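Long-range contacts in glycerate kinase, putative (Thermotoga maritima, PDB 2B8N), which catalyses the ATP-dependent phosphorylation of D-glycerate to 2-phosphoglycerate, a magnesium-dependent step in the degradation of serine: residues Val129-Gly137 against Val195-Leu203; Arg293-Lys304 against Glu340-Leu349. All coordinates share one frame; numbering follows the deposited sequence.

Contact 1: residues Val129-Gly137 against Val195-Leu203; sequences VLFLLSGGG and VALVLSDVL
Strands 129-133 and 195-199 are neighbours in the parallel six-stranded sheet, both within the DUF4147 region, and pair from L130-V195 to L133-V198. Five backbone hydrogen bonds join them, linking the odd-numbered residues of each strand: V195 N to V129 O, F131 N to V195 O, L197 N to F131 O, L133 N to L197 O (2.8 Å) and L199 N to L133 O. The bond from L133 N is nearly straight, 174° at the hydrogen, whereas F131 N lies well above the carbonyl plane of V195. A196 CA adds a CH···O contact to F131 O at 3.2 Å. On the face carrying L130, L132, V195 and L197, the L132 and L197 side chains lie side by side and point the same way. With CG anti to the carbonyl carbon (chi1 -57°), L132 brings CD2 alongside L197 CB at 4.0 Å; M64 and A68 of helix 61-72 touch L132. On the other face F131 CB meets A196 CB at 4.0 Å, and the F131 ring reaches that of F185. S134 OG is hydrogen-bonded to A60 N. Past L199 the two segments draw apart, and D201 turns its carboxylate toward the glycine loop, OD2 lying 3.4 Å from G135 CA. A water accepts from G136 N at 3.2 Å and donates to D201 OD2, joining the N-cap residue of the next helix to the second loop. The contact thus passes from a buried, apolar ladder of direct backbone hydrogen bonds to a partly exposed, polar end where a water links the carboxylate to the other loop.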
loop_
_atom_site.group_PDB
_atom_site.type_symbol
_atom_site.label_atom_id
_atom_site.label_comp_id
_atom_site.label_asym_id
_atom_site.label_seq_id
_atom_site.Cartn_x
_atom_site.Cartn_y
_atom_site.Cartn_z
ATOM N N VAL A 129 -13.601 4.853 19.101
ATOM C CA VAL A 129 -13.297 5.399 17.785
ATOM C C VAL A 129 -12.932 4.234 16.857
ATOM O O VAL A 129 -12.048 3.403 17.175
ATOM C CB VAL A 129 -12.195 6.476 17.818
ATOM C CG1 VAL A 129 -11.830 6.872 16.430
ATOM C CG2 VAL A 129 -12.691 7.708 18.584
ATOM N N LEU A 130 -13.668 4.150 15.747
ATOM C CA LEU A 130 -13.410 3.172 14.708
ATOM C C LEU A 130 -12.530 3.838 13.654
ATOM O O LEU A 130 -13.018 4.625 12.837
ATOM C CB LEU A 130 -14.747 2.687 14.117
ATOM C CG LEU A 130 -14.614 1.836 12.848
ATOM C CD1 LEU A 130 -13.698 0.612 13.109
ATOM C CD2 LEU A 130 -16.000 1.432 12.276
ATOM N N PHE A 131 -11.231 3.537 13.705
ATOM C CA PHE A 131 -10.239 4.220 12.884
ATOM C C PHE A 131 -9.943 3.414 11.634
ATOM O O PHE A 131 -9.231 2.422 11.684
ATOM C CB PHE A 131 -8.986 4.461 13.718
ATOM C CG PHE A 131 -7.994 5.414 13.091
ATOM C CD1 PHE A 131 -8.411 6.541 12.393
ATOM C CD2 PHE A 131 -6.636 5.190 13.231
ATOM C CE1 PHE A 131 -7.485 7.418 11.823
ATOM C CE2 PHE A 131 -5.703 6.061 12.673
ATOM C CZ PHE A 131 -6.129 7.173 11.965
ATOM N N LEU A 132 -10.516 3.843 10.513
ATOM C CA LEU A 132 -10.398 3.125 9.222
ATOM C C LEU A 132 -9.277 3.750 8.404
ATOM O O LEU A 132 -9.406 4.897 7.903
ATOM C CB LEU A 132 -11.727 3.189 8.448
ATOM C CG LEU A 132 -12.952 2.638 9.178
ATOM C CD1 LEU A 132 -14.242 3.035 8.479
ATOM C CD2 LEU A 132 -12.869 1.142 9.330
ATOM N N LEU A 133 -8.169 3.025 8.287
ATOM C CA LEU A 133 -6.951 3.617 7.741
ATOM C C LEU A 133 -6.451 2.903 6.491
ATOM O O LEU A 133 -6.383 1.674 6.449
ATOM C CB LEU A 133 -5.874 3.640 8.829
ATOM C CG LEU A 133 -4.564 4.400 8.598
ATOM C CD1 LEU A 133 -4.753 5.887 8.311
ATOM C CD2 LEU A 133 -3.674 4.201 9.816
ATOM N N SER A 134 -6.109 3.704 5.479
ATOM C CA SER A 134 -5.442 3.241 4.248
ATOM C C SER A 134 -4.329 4.215 3.854
ATOM O O SER A 134 -4.076 5.173 4.577
ATOM C CB SER A 134 -6.466 3.076 3.103
ATOM O OG SER A 134 -7.421 4.122 3.090
ATOM N N GLY A 135 -3.682 3.975 2.709
ATOM C CA GLY A 135 -2.557 4.808 2.203
ATOM C C GLY A 135 -2.795 6.310 2.107
ATOM O O GLY A 135 -3.925 6.766 1.924
ATOM N N GLY A 136 -1.721 7.076 2.245
ATOM C CA GLY A 136 -1.749 8.527 2.087
ATOM C C GLY A 136 -1.996 9.289 3.383
ATOM O O GLY A 136 -2.082 10.513 3.353
ATOM N N GLY A 137 -2.125 8.577 4.508
ATOM C CA GLY A 137 -2.397 9.185 5.809
ATOM C C GLY A 137 -1.346 10.133 6.388
ATOM O O GLY A 137 -1.663 10.965 7.216
ATOM N N VAL A 195 -10.150 1.456 18.065
ATOM C CA VAL A 195 -10.090 0.181 17.316
ATOM C C VAL A 195 -9.812 0.481 15.845
ATOM O O VAL A 195 -10.695 0.953 15.121
ATOM C CB VAL A 195 -11.381 -0.695 17.407
ATOM C CG1 VAL A 195 -11.116 -2.072 16.827
ATOM C CG2 VAL A 195 -11.858 -0.865 18.826
ATOM N N ALA A 196 -8.592 0.188 15.405
ATOM C CA ALA A 196 -8.175 0.529 14.052
ATOM C C ALA A 196 -8.243 -0.658 13.097
ATOM O O ALA A 196 -7.807 -1.786 13.418
ATOM C CB ALA A 196 -6.766 1.097 14.062
ATOM N N LEU A 197 -8.813 -0.397 11.925
ATOM C CA LEU A 197 -8.727 -1.315 10.804
ATOM C C LEU A 197 -7.814 -0.680 9.746
ATOM O O LEU A 197 -8.082 0.435 9.223
ATOM C CB LEU A 197 -10.097 -1.603 10.215
ATOM C CG LEU A 197 -11.182 -2.201 11.127
ATOM C CD1 LEU A 197 -12.263 -2.826 10.249
ATOM C CD2 LEU A 197 -10.671 -3.217 12.160
ATOM N N VAL A 198 -6.745 -1.409 9.428
ATOM C CA VAL A 198 -5.698 -0.914 8.578
ATOM C C VAL A 198 -5.618 -1.715 7.284
ATOM O O VAL A 198 -5.606 -2.955 7.268
ATOM C CB VAL A 198 -4.355 -0.971 9.306
ATOM C CG1 VAL A 198 -3.246 -0.411 8.426
ATOM C CG2 VAL A 198 -4.436 -0.205 10.599
ATOM N N LEU A 199 -5.544 -0.980 6.188
ATOM C CA LEU A 199 -5.366 -1.560 4.868
ATOM C C LEU A 199 -3.976 -1.129 4.430
ATOM O O LEU A 199 -3.795 0.002 4.008
ATOM C CB LEU A 199 -6.465 -1.013 3.953
ATOM C CG LEU A 199 -6.688 -1.615 2.580
ATOM C CD1 LEU A 199 -6.166 -3.026 2.479
ATOM C CD2 LEU A 199 -8.175 -1.584 2.301
ATOM N N SER A 200 -2.996 -2.022 4.566
ATOM C CA SER A 200 -1.590 -1.651 4.490
ATOM C C SER A 200 -0.947 -1.681 3.106
ATOM O O SER A 200 -0.885 -2.729 2.430
ATOM C CB SER A 200 -0.766 -2.541 5.414
ATOM O OG SER A 200 0.609 -2.443 5.081
ATOM N N ASP A 201 -0.410 -0.522 2.729
ATOM C CA ASP A 201 0.375 -0.371 1.513
ATOM C C ASP A 201 1.889 -0.330 1.811
ATOM O O ASP A 201 2.694 -0.090 0.896
ATOM C CB ASP A 201 -0.098 0.883 0.759
ATOM C CG ASP A 201 0.250 2.178 1.473
ATOM O OD1 ASP A 201 0.599 2.128 2.660
ATOM O OD2 ASP A 201 0.192 3.254 0.843
ATOM N N VAL A 202 2.260 -0.582 3.077
ATOM C CA VAL A 202 3.665 -0.601 3.527
ATOM C C VAL A 202 4.165 -2.035 3.659
ATOM O O VAL A 202 3.563 -2.869 4.337
ATOM C CB VAL A 202 3.882 0.117 4.894
ATOM C CG1 VAL A 202 5.327 -0.044 5.368
ATOM C CG2 VAL A 202 3.555 1.590 4.792
ATOM N N LEU A 203 5.290 -2.319 3.016
ATOM C CA LEU A 203 5.850 -3.671 3.042
ATOM C C LEU A 203 6.285 -4.038 4.465
ATOM O O LEU A 203 7.056 -3.315 5.099
ATOM C CB LEU A 203 7.035 -3.770 2.088
ATOM C CG LEU A 203 7.466 -5.172 1.690
ATOM C CD1 LEU A 203 6.391 -5.828 0.849
ATOM C CD2 LEU A 203 8.795 -5.117 0.949
HETATM O O HOH W 1 0.987 5.343 1.877
#

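Contact 2: residues Arg293-Lys304 against Glu340-Leu349; sequences REAGRFIASIMK and ELALSAAIAL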
loop_
_atom_site.group_PDB
_atom_site.type_symbol
_atom_site.label_atom_id
_atom_site.label_comp_id
_atom_site.label_asym_id
_atom_site.label_seq_id
_atom_site.Cartn_x
_atom_site.Cartn_y
_atom_site.Cartn_z
ATOM N N ARG A 293 13.541 -6.420 -12.620
ATOM C CA ARG A 293 13.990 -7.282 -13.724
ATOM C C ARG A 293 14.764 -8.537 -13.241
ATOM O O ARG A 293 14.698 -9.630 -13.863
ATOM C CB ARG A 293 14.834 -6.480 -14.711
ATOM C CG ARG A 293 16.214 -6.092 -14.205
ATOM C CD ARG A 293 16.992 -5.369 -15.280
ATOM N NE ARG A 293 16.282 -4.169 -15.689
ATOM C CZ ARG A 293 16.722 -3.323 -16.612
ATOM N NH1 ARG A 293 17.891 -3.541 -17.212
ATOM N NH2 ARG A 293 15.994 -2.247 -16.919
ATOM N N GLU A 294 15.487 -8.387 -12.133
ATOM C CA GLU A 294 16.264 -9.497 -11.586
ATOM C C GLU A 294 15.330 -10.484 -10.890
ATOM O O GLU A 294 15.508 -11.700 -11.012
ATOM C CB GLU A 294 17.365 -8.987 -10.651
ATOM C CG GLU A 294 18.341 -7.980 -11.288
ATOM C CD GLU A 294 19.073 -8.517 -12.526
ATOM O OE1 GLU A 294 19.235 -9.735 -12.678
ATOM O OE2 GLU A 294 19.520 -7.705 -13.360
ATOM N N ALA A 295 14.311 -9.968 -10.208
ATOM C CA ALA A 295 13.235 -10.806 -9.678
ATOM C C ALA A 295 12.494 -11.617 -10.777
ATOM O O ALA A 295 12.014 -12.728 -10.520
ATOM C CB ALA A 295 12.244 -9.939 -8.911
ATOM N N GLY A 296 12.365 -11.058 -11.982
ATOM C CA GLY A 296 11.683 -11.760 -13.078
ATOM C C GLY A 296 12.482 -12.985 -13.496
ATOM O O GLY A 296 11.920 -14.034 -13.766
ATOM N N ARG A 297 13.807 -12.844 -13.532
ATOM C CA ARG A 297 14.713 -13.944 -13.861
ATOM C C ARG A 297 14.768 -15.026 -12.788
ATOM O O ARG A 297 14.854 -16.209 -13.108
ATOM C CB ARG A 297 16.126 -13.420 -14.109
ATOM C CG ARG A 297 16.249 -12.605 -15.369
ATOM C CD ARG A 297 17.675 -12.559 -15.906
ATOM N NE ARG A 297 17.992 -13.740 -16.718
ATOM C CZ ARG A 297 17.538 -13.975 -17.958
ATOM N NH1 ARG A 297 16.701 -13.133 -18.569
ATOM N NH2 ARG A 297 17.898 -15.087 -18.586
ATOM N N PHE A 298 14.734 -14.619 -11.525
ATOM C CA PHE A 298 14.762 -15.569 -10.411
ATOM C C PHE A 298 13.508 -16.435 -10.471
ATOM O O PHE A 298 13.571 -17.667 -10.426
ATOM C CB PHE A 298 14.847 -14.842 -9.056
ATOM C CG PHE A 298 15.439 -15.683 -7.941
ATOM C CD1 PHE A 298 14.850 -16.871 -7.548
ATOM C CD2 PHE A 298 16.575 -15.265 -7.266
ATOM C CE1 PHE A 298 15.404 -17.635 -6.520
ATOM C CE2 PHE A 298 17.114 -16.029 -6.210
ATOM C CZ PHE A 298 16.532 -17.205 -5.850
ATOM N N ILE A 299 12.363 -15.777 -10.612
ATOM C CA ILE A 299 11.083 -16.465 -10.691
ATOM C C ILE A 299 11.051 -17.377 -11.928
ATOM O O ILE A 299 10.667 -18.537 -11.847
ATOM C CB ILE A 299 9.970 -15.444 -10.712
ATOM C CG1 ILE A 299 9.910 -14.713 -9.356
ATOM C CG2 ILE A 299 8.631 -16.106 -11.099
ATOM C CD1 ILE A 299 9.114 -13.431 -9.415
ATOM N N ALA A 300 11.481 -16.855 -13.070
ATOM C CA ALA A 300 11.677 -17.684 -14.260
ATOM C C ALA A 300 12.518 -18.941 -13.956
ATOM O O ALA A 300 12.161 -20.026 -14.382
ATOM C CB ALA A 300 12.304 -16.872 -15.355
ATOM N N SER A 301 13.608 -18.802 -13.201
ATOM C CA SER A 301 14.473 -19.951 -12.885
ATOM C C SER A 301 13.754 -20.978 -12.058
ATOM O O SER A 301 14.002 -22.174 -12.225
ATOM C CB SER A 301 15.729 -19.532 -12.120
ATOM O OG SER A 301 16.499 -18.591 -12.837
ATOM N N ILE A 302 12.889 -20.514 -11.150
ATOM C CA ILE A 302 12.049 -21.429 -10.347
ATOM C C ILE A 302 11.025 -22.144 -11.245
ATOM O O ILE A 302 10.862 -23.356 -11.145
ATOM C CB ILE A 302 11.337 -20.730 -9.173
ATOM C CG1 ILE A 302 12.348 -20.054 -8.242
ATOM C CG2 ILE A 302 10.515 -21.726 -8.346
ATOM C CD1 ILE A 302 11.676 -19.145 -7.182
HETATM N N MSE A 303 10.391 -21.410 -12.152
HETATM C CA MSE A 303 9.439 -22.017 -13.098
HETATM C C MSE A 303 10.094 -23.122 -13.962
HETATM O O MSE A 303 9.470 -24.151 -14.247
HETATM C CB MSE A 303 8.773 -20.943 -13.969
HETATM C CG MSE A 303 7.919 -19.991 -13.116
HETATM SE SE MSE A 303 7.232 -18.393 -13.972
HETATM C CE MSE A 303 6.178 -19.174 -15.303
ATOM N N LYS A 304 11.355 -22.909 -14.355
ATOM C CA LYS A 304 12.094 -23.893 -15.142
ATOM C C LYS A 304 12.396 -25.130 -14.297
ATOM O O LYS A 304 12.404 -26.252 -14.805
ATOM C CB LYS A 304 13.393 -23.309 -15.703
ATOM C CG LYS A 304 13.228 -22.042 -16.580
ATOM C CD LYS A 304 14.413 -21.844 -17.498
ATOM C CE LYS A 304 15.024 -20.477 -17.400
ATOM N NZ LYS A 304 16.506 -20.543 -17.673
ATOM N N GLU A 340 8.246 -4.519 -15.830
ATOM C CA GLU A 340 9.648 -4.934 -16.028
ATOM C C GLU A 340 9.886 -6.357 -15.566
ATOM O O GLU A 340 10.603 -7.107 -16.216
ATOM C CB GLU A 340 10.638 -4.000 -15.337
ATOM C CG GLU A 340 10.829 -2.734 -16.109
ATOM C CD GLU A 340 12.140 -2.079 -15.859
ATOM O OE1 GLU A 340 12.986 -2.658 -15.125
ATOM O OE2 GLU A 340 12.305 -0.976 -16.424
ATOM N N LEU A 341 9.286 -6.712 -14.436
ATOM C CA LEU A 341 9.396 -8.063 -13.905
ATOM C C LEU A 341 8.842 -9.073 -14.942
ATOM O O LEU A 341 9.494 -10.077 -15.232
ATOM C CB LEU A 341 8.670 -8.153 -12.563
ATOM C CG LEU A 341 8.850 -9.401 -11.707
ATOM C CD1 LEU A 341 8.563 -9.116 -10.241
ATOM C CD2 LEU A 341 7.976 -10.572 -12.191
ATOM N N ALA A 342 7.676 -8.770 -15.529
ATOM C CA ALA A 342 7.069 -9.627 -16.563
ATOM C C ALA A 342 7.893 -9.678 -17.851
ATOM O O ALA A 342 8.154 -10.748 -18.366
ATOM C CB ALA A 342 5.670 -9.147 -16.876
ATOM N N LEU A 343 8.316 -8.514 -18.362
ATOM C CA LEU A 343 9.191 -8.461 -19.557
ATOM C C LEU A 343 10.537 -9.203 -19.428
ATOM O O LEU A 343 11.030 -9.789 -20.388
ATOM C CB LEU A 343 9.500 -7.011 -19.943
ATOM C CG LEU A 343 10.399 -6.875 -21.185
ATOM C CD1 LEU A 343 9.816 -7.600 -22.384
ATOM C CD2 LEU A 343 10.588 -5.437 -21.540
ATOM N N SER A 344 11.162 -9.100 -18.269
ATOM C CA SER A 344 12.413 -9.801 -18.008
ATOM C C SER A 344 12.180 -11.315 -17.993
ATOM O O SER A 344 12.956 -12.074 -18.587
ATOM C CB SER A 344 13.011 -9.351 -16.677
ATOM O OG SER A 344 14.175 -10.070 -16.345
ATOM N N ALA A 345 11.086 -11.730 -17.342
ATOM C CA ALA A 345 10.704 -13.133 -17.268
ATOM C C ALA A 345 10.421 -13.711 -18.655
ATOM O O ALA A 345 10.863 -14.811 -18.966
ATOM C CB ALA A 345 9.510 -13.305 -16.371
ATOM N N ALA A 346 9.697 -12.975 -19.492
ATOM C CA ALA A 346 9.383 -13.487 -20.832
ATOM C C ALA A 346 10.649 -13.800 -21.640
ATOM O O ALA A 346 10.681 -14.761 -22.415
ATOM C CB ALA A 346 8.538 -12.525 -21.573
ATOM N N ILE A 347 11.675 -12.970 -21.454
ATOM C CA ILE A 347 12.993 -13.197 -22.033
ATOM C C ILE A 347 13.586 -14.513 -21.515
ATOM O O ILE A 347 13.983 -15.364 -22.288
ATOM C CB ILE A 347 13.922 -12.005 -21.708
ATOM C CG1 ILE A 347 13.474 -10.775 -22.520
ATOM C CG2 ILE A 347 15.390 -12.353 -21.992
ATOM C CD1 ILE A 347 13.988 -9.440 -21.991
ATOM N N ALA A 348 13.630 -14.663 -20.198
ATOM C CA ALA A 348 14.094 -15.891 -19.533
ATOM C C ALA A 348 13.301 -17.174 -19.877
ATOM O O ALA A 348 13.840 -18.269 -19.765
ATOM C CB ALA A 348 14.081 -15.687 -18.016
ATOM N N LEU A 349 12.024 -17.049 -20.249
ATOM C CA LEU A 349 11.175 -18.211 -20.546
ATOM C C LEU A 349 10.970 -18.436 -22.019
ATOM O O LEU A 349 10.114 -19.230 -22.375
ATOM C CB LEU A 349 9.786 -18.058 -19.935
ATOM C CG LEU A 349 9.703 -17.776 -18.450
ATOM C CD1 LEU A 349 8.268 -17.360 -18.094
ATOM C CD2 LEU A 349 10.162 -18.995 -17.664
HETATM O O HOH W 2 14.200 -3.376 -12.937
#
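G296 lies against L341 where helices 293-304 and 340-348 come closest, their axes 7.1 Å apart and crossing at -44°. With no side chain on G296, the backbones approach directly: G296 CA is 3.5 Å from L341 O in a CH···O contact, and A345 CB rests near G296 O. One turn further along 293-304, and about two along 340-348, A300 CB meets A348 CB at 3.4 Å, and L349 CD2 packs against the same A300 methyl. Deeper still, I299 and L341 cross at about a right angle, as do M303 (selenomethionine) and L349, whose CD1 lies 3.9 Å from M303 CE. I299 and M303 also rest on strands 317-323 and 355-361, so this side of the contact is buried against the sheet.

A polar bond flanks the close crossing. S344 OG stands anti to its backbone N (chi1 176°) and donates to R293 O at 2.6 Å, giving this carbonyl an acceptor role across the helices where its own helical bonds are weak. On the same flank, packed against helix 391-396 and the loop at N398, R293 and E340 form a long salt bridge, NH2 to OE1 at 3.5 Å, with OE1 at the guanidinium edge and the two planar groups 51° apart. A water joins E340 OE1 to R293 N, and N398 holds OE2, so the carboxylate has several partners. The outer side is looser. R297, exposed, bends at chi3 and lays one guanidinium face over A348 CB, while I347 CG2 sits at its edge. K304 CE reaches A348 O at the far end. Small residues at the crossing, larger apolar ones beneath and arginine and lysine outside are characteristic of two closely packed helices covering one face of an alpha/beta sheet, here the mixed sheet of the C-terminal part.

How the contacts relate
Contact 1 closes before contact 2 opens along the chain, and their centres lie 33 Å apart, with nearest atoms about 12 Å from each other. They belong to different sheets: 129-137 and 195-203, both in the DUF4147 region, pair within the parallel sheet, whereas 293-304 and 340-349 pack as helices on the mixed sheet that includes strands 317-323 and 355-361, the second segment lying in the MOFRL region. Together they are consistent with two alpha/beta halves of the kinase, which meet where the loop at N419-V420, from late in the chain, reaches L199 and D201 of contact 1.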